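3-polyprenyl-4-hydroxybenzoate decarboxylase and related decarboxylases (Pelotomaculum thermopropionicum, PDB 6H6X) interconverts 2,5-furandicarboxylic acid and 2-furoic acid by reversible decarboxylation, as a UbiD-family enzyme dependent on prenylated FMN. Local coordinates at residues 100-105 / 277-282; 138-143 / 170-175; 88-93 / 213-218. The protein carries 8 engineered substitutions. One frame throughout, in Å; residues are numbered along the deposited sequence.

Contact 1 (100-105 / 277-282); sequences APVKEC and AVTHRR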
loop_
_atom_site.group_PDB
_atom_site.type_symbol
_atom_site.label_atom_id
_atom_site.label_comp_id
_atom_site.label_asym_id
_atom_site.label_seq_id
_atom_site.Cartn_x
_atom_site.Cartn_y
_atom_site.Cartn_z
ATOM N N ALA B 100 -25.783 -31.823 -23.263
ATOM C CA ALA B 100 -24.668 -30.900 -22.916
ATOM C C ALA B 100 -25.279 -29.510 -22.725
ATOM O O ALA B 100 -25.970 -29.019 -23.603
ATOM C CB ALA B 100 -23.605 -30.821 -23.996
ATOM N N PRO B 101 -25.032 -28.884 -21.577
ATOM C CA PRO B 101 -25.788 -27.637 -21.397
ATOM C C PRO B 101 -25.556 -26.553 -22.473
ATOM O O PRO B 101 -26.508 -25.863 -22.871
ATOM C CB PRO B 101 -25.387 -27.186 -20.027
ATOM C CG PRO B 101 -24.955 -28.445 -19.310
ATOM C CD PRO B 101 -24.347 -29.324 -20.351
ATOM N N VAL B 102 -24.344 -26.447 -23.000
ATOM C CA VAL B 102 -24.054 -25.406 -23.979
ATOM C C VAL B 102 -24.730 -25.607 -25.351
ATOM O O VAL B 102 -24.660 -24.709 -26.230
ATOM C CB VAL B 102 -22.517 -25.203 -24.128
ATOM C CG1 VAL B 102 -21.903 -26.270 -25.022
ATOM C CG2 VAL B 102 -22.177 -23.811 -24.687
ATOM N N LYS B 103 -25.334 -26.792 -25.555
ATOM C CA LYS B 103 -26.062 -27.119 -26.788
ATOM C C LYS B 103 -27.585 -26.895 -26.728
ATOM O O LYS B 103 -28.251 -27.076 -27.733
ATOM C CB LYS B 103 -25.789 -28.570 -27.190
ATOM C CG LYS B 103 -24.334 -28.859 -27.538
ATOM C CD LYS B 103 -23.856 -28.120 -28.783
ATOM C CE LYS B 103 -22.591 -28.788 -29.301
ATOM N NZ LYS B 103 -22.021 -28.145 -30.514
ATOM N N GLU B 104 -28.110 -26.495 -25.566
ATOM C CA GLU B 104 -29.526 -26.258 -25.373
ATOM C C GLU B 104 -30.155 -25.342 -26.449
ATOM O O GLU B 104 -31.192 -25.690 -27.008
ATOM C CB GLU B 104 -29.766 -25.719 -23.954
ATOM C CG GLU B 104 -29.608 -26.815 -22.897
ATOM C CD GLU B 104 -29.479 -26.330 -21.459
ATOM O OE1 GLU B 104 -29.595 -25.121 -21.152
ATOM O OE2 GLU B 104 -29.242 -27.195 -20.600
ATOM N N CYS B 105 -29.521 -24.205 -26.749
ATOM C CA CYS B 105 -29.927 -23.311 -27.842
ATOM C C CYS B 105 -28.792 -23.177 -28.858
ATOM O O CYS B 105 -27.646 -23.005 -28.479
ATOM C CB CYS B 105 -30.293 -21.926 -27.295
ATOM S SG CYS B 105 -31.374 -21.942 -25.848
ATOM N N ALA B 277 -21.697 -19.509 -36.011
ATOM C CA ALA B 277 -22.721 -20.009 -35.121
ATOM C C ALA B 277 -22.492 -19.572 -33.686
ATOM O O ALA B 277 -21.382 -19.258 -33.303
ATOM C CB ALA B 277 -22.765 -21.542 -35.171
ATOM N N VAL B 278 -23.555 -19.628 -32.897
ATOM C CA VAL B 278 -23.550 -19.316 -31.517
ATOM C C VAL B 278 -24.384 -20.365 -30.849
ATOM O O VAL B 278 -25.466 -20.588 -31.284
ATOM C CB VAL B 278 -24.234 -17.952 -31.222
ATOM C CG1 VAL B 278 -24.403 -17.740 -29.719
ATOM C CG2 VAL B 278 -23.447 -16.804 -31.834
ATOM N N THR B 279 -23.904 -20.978 -29.762
ATOM C CA THR B 279 -24.726 -21.884 -28.951
ATOM C C THR B 279 -24.620 -21.469 -27.523
ATOM O O THR B 279 -23.596 -20.931 -27.079
ATOM C CB THR B 279 -24.326 -23.404 -29.097
ATOM O OG1 THR B 279 -23.140 -23.702 -28.351
ATOM C CG2 THR B 279 -24.049 -23.775 -30.551
ATOM N N HIS B 280 -25.668 -21.722 -26.769
ATOM C CA HIS B 280 -25.671 -21.330 -25.396
ATOM C C HIS B 280 -26.598 -22.139 -24.573
ATOM O O HIS B 280 -27.494 -22.785 -25.094
ATOM C CB HIS B 280 -25.936 -19.809 -25.231
ATOM C CG HIS B 280 -27.254 -19.330 -25.730
ATOM N ND1 HIS B 280 -28.410 -19.395 -24.976
ATOM C CD2 HIS B 280 -27.594 -18.736 -26.898
ATOM C CE1 HIS B 280 -29.412 -18.878 -25.678
ATOM N NE2 HIS B 280 -28.943 -18.487 -26.857
ATOM N N ARG B 281 -26.354 -22.129 -23.270
ATOM C CA ARG B 281 -27.344 -22.562 -22.330
ATOM C C ARG B 281 -28.642 -21.747 -22.450
ATOM O O ARG B 281 -28.670 -20.521 -22.819
ATOM C CB ARG B 281 -26.871 -22.374 -20.905
ATOM C CG ARG B 281 -25.829 -23.343 -20.442
ATOM C CD ARG B 281 -25.493 -23.038 -19.030
ATOM N NE ARG B 281 -24.416 -23.856 -18.553
ATOM C CZ ARG B 281 -24.490 -24.776 -17.575
ATOM N NH1 ARG B 281 -25.613 -25.044 -16.926
ATOM N NH2 ARG B 281 -23.393 -25.464 -17.239
ATOM N N ARG B 282 -29.708 -22.441 -22.079
ATOM C CA ARG B 282 -30.984 -21.823 -21.840
ATOM C C ARG B 282 -30.750 -20.828 -20.716
ATOM O O ARG B 282 -30.257 -21.201 -19.629
ATOM C CB ARG B 282 -32.016 -22.886 -21.408
ATOM C CG ARG B 282 -33.452 -22.392 -21.194
ATOM C CD ARG B 282 -34.457 -23.548 -21.155
ATOM N NE ARG B 282 -34.449 -24.309 -22.419
ATOM C CZ ARG B 282 -33.876 -25.507 -22.633
ATOM N NH1 ARG B 282 -33.230 -26.187 -21.659
ATOM N NH2 ARG B 282 -33.948 -26.036 -23.856
#
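The imidazole of His-280 carries Cys-105 on one face: Cys-105 CB makes a CH-pi contact 3.8 Å from the ring centroid, offset toward the rim, and SG of the same cysteine stands obliquely to the ring, 3.6 Å from His-280 CE1. The guanidinium of Arg-281 has Pro-101 CB over the centre of one face, 3.6 Å from CZ, and the two side chains lie side by side, pointing the same way. Arg-281 NH2 is hydrogen-bonded to the carbonyl of Gly-237, outside the two segments. The carboxylate of Glu-104 and the guanidinium of the poorly ordered Arg-282 are inclined by 21°, yet Glu-104 OE1 lies well out of the guanidinium plane, making the long 3.8 Å pairing with Arg-282 NH1 one of charge alone. The firmer bond of Glu-104 OE1 goes through its anti lone pair to Arg-282 N, at 2.8 Å. An alanine at Glu-104 would probably leave that N-H without its acceptor and remove the distant negative charge facing the Arg-282 guanidinium. Thr-279 OG1, set between its own backbone N and carbonyl carbon (chi1 77°), donates to Val-102 O (2.8 Å) from above the carbonyl plane. Cys-105 and His-280 are an antiparallel hydrogen-bonded pair. A 3-10 turn, residues 101-103, leads into strand 105-107, which pairs with the C-terminal end of the long strand 264-280 in the antiparallel sheet of the UbiD Rift-related domain.

Contact 2 (138-143 / 170-175); sequences ARDPDS and LWHFFG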
loop_
_atom_site.group_PDB
_atom_site.type_symbol
_atom_site.label_atom_id
_atom_site.label_comp_id
_atom_site.label_asym_id
_atom_site.label_seq_id
_atom_site.Cartn_x
_atom_site.Cartn_y
_atom_site.Cartn_z
ATOM N N ALA B 138 -8.275 -23.246 -30.666
ATOM C CA ALA B 138 -7.936 -23.510 -32.071
ATOM C C ALA B 138 -6.936 -24.673 -32.222
ATOM O O ALA B 138 -6.269 -25.094 -31.245
ATOM C CB ALA B 138 -7.391 -22.255 -32.702
ATOM N N ARG B 139 -6.862 -25.215 -33.438
ATOM C CA ARG B 139 -5.880 -26.258 -33.756
ATOM C C ARG B 139 -4.880 -25.814 -34.818
ATOM O O ARG B 139 -5.222 -25.066 -35.722
ATOM C CB ARG B 139 -6.570 -27.551 -34.184
ATOM C CG ARG B 139 -7.163 -28.327 -33.016
ATOM C CD ARG B 139 -7.714 -29.700 -33.422
ATOM N NE ARG B 139 -8.257 -30.415 -32.253
ATOM C CZ ARG B 139 -7.543 -31.184 -31.415
ATOM N NH1 ARG B 139 -6.253 -31.415 -31.599
ATOM N NH2 ARG B 139 -8.128 -31.760 -30.369
ATOM N N ASP B 140 -3.648 -26.309 -34.700
ATOM C CA ASP B 140 -2.594 -26.048 -35.679
ATOM C C ASP B 140 -3.035 -26.746 -36.981
ATOM O O ASP B 140 -3.309 -27.954 -37.003
ATOM C CB ASP B 140 -1.256 -26.590 -35.150
ATOM C CG ASP B 140 -0.046 -26.168 -35.989
ATOM O OD1 ASP B 140 -0.061 -26.426 -37.200
ATOM O OD2 ASP B 140 0.947 -25.623 -35.439
ATOM N N PRO B 141 -3.174 -25.972 -38.061
ATOM C CA PRO B 141 -3.674 -26.580 -39.290
ATOM C C PRO B 141 -2.728 -27.635 -39.941
ATOM O O PRO B 141 -3.206 -28.428 -40.745
ATOM C CB PRO B 141 -3.920 -25.366 -40.196
ATOM C CG PRO B 141 -2.940 -24.341 -39.733
ATOM C CD PRO B 141 -2.767 -24.566 -38.253
ATOM N N ASP B 142 -1.438 -27.668 -39.577
ATOM C CA ASP B 142 -0.488 -28.716 -40.050
ATOM C C ASP B 142 -0.217 -29.824 -39.023
ATOM O O ASP B 142 -0.269 -30.985 -39.378
ATOM C CB ASP B 142 0.867 -28.114 -40.481
ATOM C CG ASP B 142 0.741 -27.090 -41.622
ATOM O OD1 ASP B 142 -0.239 -27.153 -42.410
ATOM O OD2 ASP B 142 1.633 -26.208 -41.736
ATOM N N SER B 143 0.096 -29.472 -37.775
ATOM C CA SER B 143 0.412 -30.469 -36.732
ATOM C C SER B 143 -0.809 -30.972 -35.935
ATOM O O SER B 143 -0.706 -31.955 -35.193
ATOM C CB SER B 143 1.473 -29.916 -35.769
ATOM O OG SER B 143 0.907 -29.214 -34.677
ATOM N N LEU B 170 -1.404 -18.748 -31.095
ATOM C CA LEU B 170 -2.467 -18.568 -32.051
ATOM C C LEU B 170 -1.952 -17.902 -33.335
ATOM O O LEU B 170 -2.359 -18.246 -34.430
ATOM C CB LEU B 170 -3.558 -17.715 -31.435
ATOM C CG LEU B 170 -4.755 -17.499 -32.359
ATOM C CD1 LEU B 170 -5.384 -18.839 -32.760
ATOM C CD2 LEU B 170 -5.771 -16.590 -31.693
ATOM N N TRP B 171 -1.075 -16.919 -33.183
ATOM C CA TRP B 171 -0.422 -16.270 -34.329
ATOM C C TRP B 171 0.331 -17.271 -35.224
ATOM O O TRP B 171 0.217 -17.231 -36.451
ATOM C CB TRP B 171 0.539 -15.205 -33.816
ATOM C CG TRP B 171 1.211 -14.432 -34.891
ATOM C CD1 TRP B 171 2.527 -14.511 -35.257
ATOM C CD2 TRP B 171 0.607 -13.456 -35.748
ATOM N NE1 TRP B 171 2.771 -13.652 -36.291
ATOM C CE2 TRP B 171 1.623 -12.979 -36.612
ATOM C CE3 TRP B 171 -0.694 -12.929 -35.866
ATOM C CZ2 TRP B 171 1.390 -11.980 -37.593
ATOM C CZ3 TRP B 171 -0.935 -11.936 -36.858
ATOM C CH2 TRP B 171 0.112 -11.475 -37.703
ATOM N N HIS B 172 1.086 -18.164 -34.592
ATOM C CA HIS B 172 1.760 -19.228 -35.300
ATOM C C HIS B 172 0.755 -20.049 -36.104
ATOM O O HIS B 172 0.967 -20.270 -37.296
ATOM C CB HIS B 172 2.548 -20.110 -34.343
ATOM C CG HIS B 172 3.545 -20.991 -35.030
ATOM N ND1 HIS B 172 3.411 -22.368 -35.099
ATOM C CD2 HIS B 172 4.676 -20.686 -35.715
ATOM C CE1 HIS B 172 4.432 -22.870 -35.772
ATOM N NE2 HIS B 172 5.197 -21.870 -36.179
ATOM N N PHE B 173 -0.356 -20.452 -35.479
ATOM C CA PHE B 173 -1.391 -21.215 -36.188
ATOM C C PHE B 173 -1.991 -20.429 -37.330
ATOM O O PHE B 173 -2.239 -20.993 -38.386
ATOM C CB PHE B 173 -2.566 -21.580 -35.288
ATOM C CG PHE B 173 -2.269 -22.586 -34.219
ATOM C CD1 PHE B 173 -0.981 -23.046 -33.951
ATOM C CD2 PHE B 173 -3.312 -23.032 -33.435
ATOM C CE1 PHE B 173 -0.742 -23.945 -32.929
ATOM C CE2 PHE B 173 -3.093 -23.948 -32.419
ATOM C CZ PHE B 173 -1.805 -24.403 -32.157
ATOM N N PHE B 174 -2.308 -19.165 -37.081
ATOM C CA PHE B 174 -2.999 -18.343 -38.057
ATOM C C PHE B 174 -2.058 -18.096 -39.244
ATOM O O PHE B 174 -2.490 -18.149 -40.388
ATOM C CB PHE B 174 -3.414 -17.029 -37.418
ATOM C CG PHE B 174 -4.090 -16.079 -38.350
ATOM C CD1 PHE B 174 -5.193 -16.477 -39.089
ATOM C CD2 PHE B 174 -3.620 -14.787 -38.500
ATOM C CE1 PHE B 174 -5.824 -15.597 -39.962
ATOM C CE2 PHE B 174 -4.255 -13.897 -39.374
ATOM C CZ PHE B 174 -5.370 -14.303 -40.091
ATOM N N GLY B 175 -0.778 -17.845 -38.954
ATOM C CA GLY B 175 0.280 -17.725 -39.965
ATOM C C GLY B 175 0.228 -18.856 -40.967
ATOM O O GLY B 175 0.206 -18.608 -42.172
#
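Phe-173 lays one face of its ring against the backbone and CB of Asp-140. Asp-140 CB is 3.8 Å from the ring centroid in a CH-pi contact, and Asp-140 N sits over the same ring toward its rim, 3.3 Å from Phe-173 CE2. At the edge, in the ring plane, lies the carbonyl of Ala-138, its O 3.6 Å from Phe-173 CE2. Phe-173 CG is anti to its own carbonyl carbon, beside the backbone N (chi1 -69°), a setting that starts the ring off from the helix toward the end of strand 130-139. Asp-140 takes a different rotamer: CG is anti to the backbone N (chi1 -171°), and the carboxylate, inclined by 59° to the phenyl plane, brings OD2 within 3.5 Å of Phe-173 CE1.

The other oxygen organises the turn that follows the strand. Asp-140 OD1 accepts from Asp-142 N at its anti lone pair, forming an Asx turn, and from Ser-143 N above the carboxylate plane, completing an Asx motif. OD2 meanwhile pairs in a salt bridge with Lys-176, about one turn beyond Phe-173 on helix 169-179. Asp-140 OD2 also lies at the edge of the His-172 imidazole, near its plane, but 4.1 Å from His-172 ND1, a nitrogen buried here with no hydrogen-bond partner in the model.

Ala-138 CB touches Leu-170 CD1 at 4.0 Å. Leu-170 touches the bound prenylated FMN, and its side chain packs on that of His-151; Phe-173 packs on Asn-147, a ligand of the manganese ion, so the helix start and strand end meet beside the cofactor site. On the solvent-exposed side, Pro-141 CD rests 3.6 Å from Phe-173 O.

Contact 3 (88-93 / 213-218); sequences NPVPCR and IASALL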
loop_
_atom_site.group_PDB
_atom_site.type_symbol
_atom_site.label_atom_id
_atom_site.label_comp_id
_atom_site.label_asym_id
_atom_site.label_seq_id
_atom_site.Cartn_x
_atom_site.Cartn_y
_atom_site.Cartn_z
ATOM N N ASN B 88 2.206 -32.008 -15.914
ATOM C CA ASN B 88 1.439 -33.250 -16.102
ATOM C C ASN B 88 -0.008 -33.030 -16.556
ATOM O O ASN B 88 -0.936 -33.212 -15.781
ATOM C CB ASN B 88 1.468 -34.077 -14.801
ATOM C CG ASN B 88 2.878 -34.522 -14.438
ATOM O OD1 ASN B 88 3.485 -33.960 -13.527
ATOM N ND2 ASN B 88 3.428 -35.487 -15.188
ATOM N N PRO B 89 -0.208 -32.662 -17.819
ATOM C CA PRO B 89 -1.583 -32.501 -18.295
ATOM C C PRO B 89 -2.353 -33.822 -18.308
ATOM O O PRO B 89 -1.746 -34.866 -18.384
ATOM C CB PRO B 89 -1.422 -31.988 -19.720
ATOM C CG PRO B 89 0.013 -31.584 -19.851
ATOM C CD PRO B 89 0.777 -32.415 -18.876
ATOM N N VAL B 90 -3.673 -33.733 -18.280
ATOM C CA VAL B 90 -4.594 -34.864 -18.117
ATOM C C VAL B 90 -5.597 -34.804 -19.260
ATOM O O VAL B 90 -6.174 -33.763 -19.486
ATOM C CB VAL B 90 -5.330 -34.735 -16.763
ATOM C CG1 VAL B 90 -6.631 -35.520 -16.715
ATOM C CG2 VAL B 90 -4.416 -35.170 -15.628
ATOM N N PRO B 91 -5.819 -35.920 -19.981
ATOM C CA PRO B 91 -6.788 -35.819 -21.084
ATOM C C PRO B 91 -8.205 -35.363 -20.683
ATOM O O PRO B 91 -8.669 -35.602 -19.566
ATOM C CB PRO B 91 -6.825 -37.241 -21.657
ATOM C CG PRO B 91 -5.431 -37.761 -21.409
ATOM C CD PRO B 91 -5.025 -37.160 -20.077
ATOM N N CYS B 92 -8.839 -34.667 -21.616
ATOM C CA CYS B 92 -10.235 -34.263 -21.509
ATOM C C CYS B 92 -11.090 -35.397 -22.034
ATOM O O CYS B 92 -10.629 -36.228 -22.830
ATOM C CB CYS B 92 -10.482 -32.997 -22.347
ATOM S SG CYS B 92 -9.590 -31.559 -21.713
ATOM N N ARG B 93 -12.340 -35.403 -21.593
ATOM C CA ARG B 93 -13.312 -36.370 -22.022
ATOM C C ARG B 93 -14.280 -35.730 -23.029
ATOM O O ARG B 93 -14.963 -34.758 -22.695
ATOM C CB ARG B 93 -14.066 -36.793 -20.775
ATOM C CG ARG B 93 -15.034 -37.965 -20.959
ATOM C CD ARG B 93 -16.062 -38.062 -19.811
ATOM N NE ARG B 93 -16.151 -39.397 -19.235
ATOM C CZ ARG B 93 -15.237 -39.945 -18.423
ATOM N NH1 ARG B 93 -14.125 -39.287 -18.067
ATOM N NH2 ARG B 93 -15.428 -41.181 -17.955
ATOM N N ILE B 213 -4.344 -28.958 -19.267
ATOM C CA ILE B 213 -3.909 -28.326 -18.038
ATOM C C ILE B 213 -5.117 -28.046 -17.142
ATOM O O ILE B 213 -5.124 -28.354 -15.947
ATOM C CB ILE B 213 -3.081 -27.065 -18.333
ATOM C CG1 ILE B 213 -1.798 -27.450 -19.084
ATOM C CG2 ILE B 213 -2.682 -26.384 -17.030
ATOM C CD1 ILE B 213 -1.121 -26.285 -19.775
ATOM N N ALA B 214 -6.174 -27.509 -17.724
ATOM C CA ALA B 214 -7.396 -27.265 -16.952
ATOM C C ALA B 214 -7.941 -28.543 -16.350
ATOM O O ALA B 214 -8.343 -28.554 -15.208
ATOM C CB ALA B 214 -8.460 -26.640 -17.852
ATOM N N SER B 215 -7.966 -29.600 -17.136
ATOM C CA SER B 215 -8.348 -30.937 -16.658
ATOM C C SER B 215 -7.577 -31.373 -15.417
ATOM O O SER B 215 -8.172 -31.777 -14.455
ATOM C CB SER B 215 -8.117 -31.962 -17.777
ATOM O OG SER B 215 -9.302 -32.488 -18.227
ATOM N N ALA B 216 -6.254 -31.250 -15.440
ATOM C CA ALA B 216 -5.436 -31.524 -14.235
ATOM C C ALA B 216 -5.741 -30.674 -13.010
ATOM O O ALA B 216 -5.478 -31.105 -11.893
ATOM C CB ALA B 216 -3.950 -31.406 -14.559
ATOM N N LEU B 217 -6.231 -29.444 -13.196
ATOM C CA LEU B 217 -6.486 -28.578 -12.046
ATOM C C LEU B 217 -7.834 -28.876 -11.424
ATOM O O LEU B 217 -8.078 -28.559 -10.254
ATOM C CB LEU B 217 -6.457 -27.094 -12.459
ATOM C CG LEU B 217 -5.138 -26.439 -12.897
ATOM C CD1 LEU B 217 -5.363 -25.040 -13.398
ATOM C CD2 LEU B 217 -4.211 -26.407 -11.715
ATOM N N LEU B 218 -8.739 -29.436 -12.217
ATOM C CA LEU B 218 -10.085 -29.655 -11.740
ATOM C C LEU B 218 -10.154 -31.016 -11.018
ATOM O O LEU B 218 -9.293 -31.878 -11.241
ATOM C CB LEU B 218 -11.057 -29.604 -12.900
ATOM C CG LEU B 218 -11.252 -28.250 -13.552
ATOM C CD1 LEU B 218 -11.902 -28.425 -14.918
ATOM C CD2 LEU B 218 -12.098 -27.363 -12.686
#
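From Pro-89 to Cys-92 the backbone runs extended across the final turns of helix 210-217, with Pro-89 CA 4.8 Å from Ile-213 CA and Val-90 CA 5.2 Å from Ala-216 CA. The connection between helix 75-87 and strand 93-94 is here laid over a helix of the UbiD Rift-related domain whose first residue, Glu-210, binds the manganese and potassium ions. A backbone hydrogen bond between Val-90 and Glu-212 ties the two together just outside residues 213-218.

Val-90 carries the apolar part of the contact and straddles two helix residues with its branches. Val-90 CG1, anti to the backbone N (chi1 159°), goes to Ser-215 CB, while Val-90 CG2 rests on Ala-216 CB at 3.9 Å. The methyl of Ala-216 also meets the carbonyl of Asn-88, its CB 3.7 Å from Asn-88 O. Pro-89 adds a looser touch, its CB 4.2 Å from Ile-213 N; the side chain of Ile-213 starts away from the loop and packs on Ala-85 and Ala-199.

Ser-215 points its CB at the loop, and that carbon comes 3.2 Å from Val-90 O. The serine hydroxyl is bonded mainly outside the contact, to the backbone N of Leu-222, and makes a weak hydrogen bond to the loop, from Ser-215 OG to Pro-91 O. Beside that bond, Cys-92 SG lies 3.6 Å from Ser-215 OG.

From the N terminus, residues 88-93 follow helix 75-87 and open the loop of contact 3; residues 100-105 then open that of contact 1. Contact 2 both begins (138-143) and closes (170-175) within these two loops, a short closure nested inside each, joining strand 130-139 to helix 169-179. Contact 3 closes next, on helix 210-217, and contact 1 last, on strand 264-280, so contacts 1 and 3 cross along the chain. Contacts 1 and 2 reach the same antiparallel sheet, with centres about 26 Å apart, whereas contact 3 ties the approach to strand 93-94 to a metal-binding helix. No two of the contacts touch.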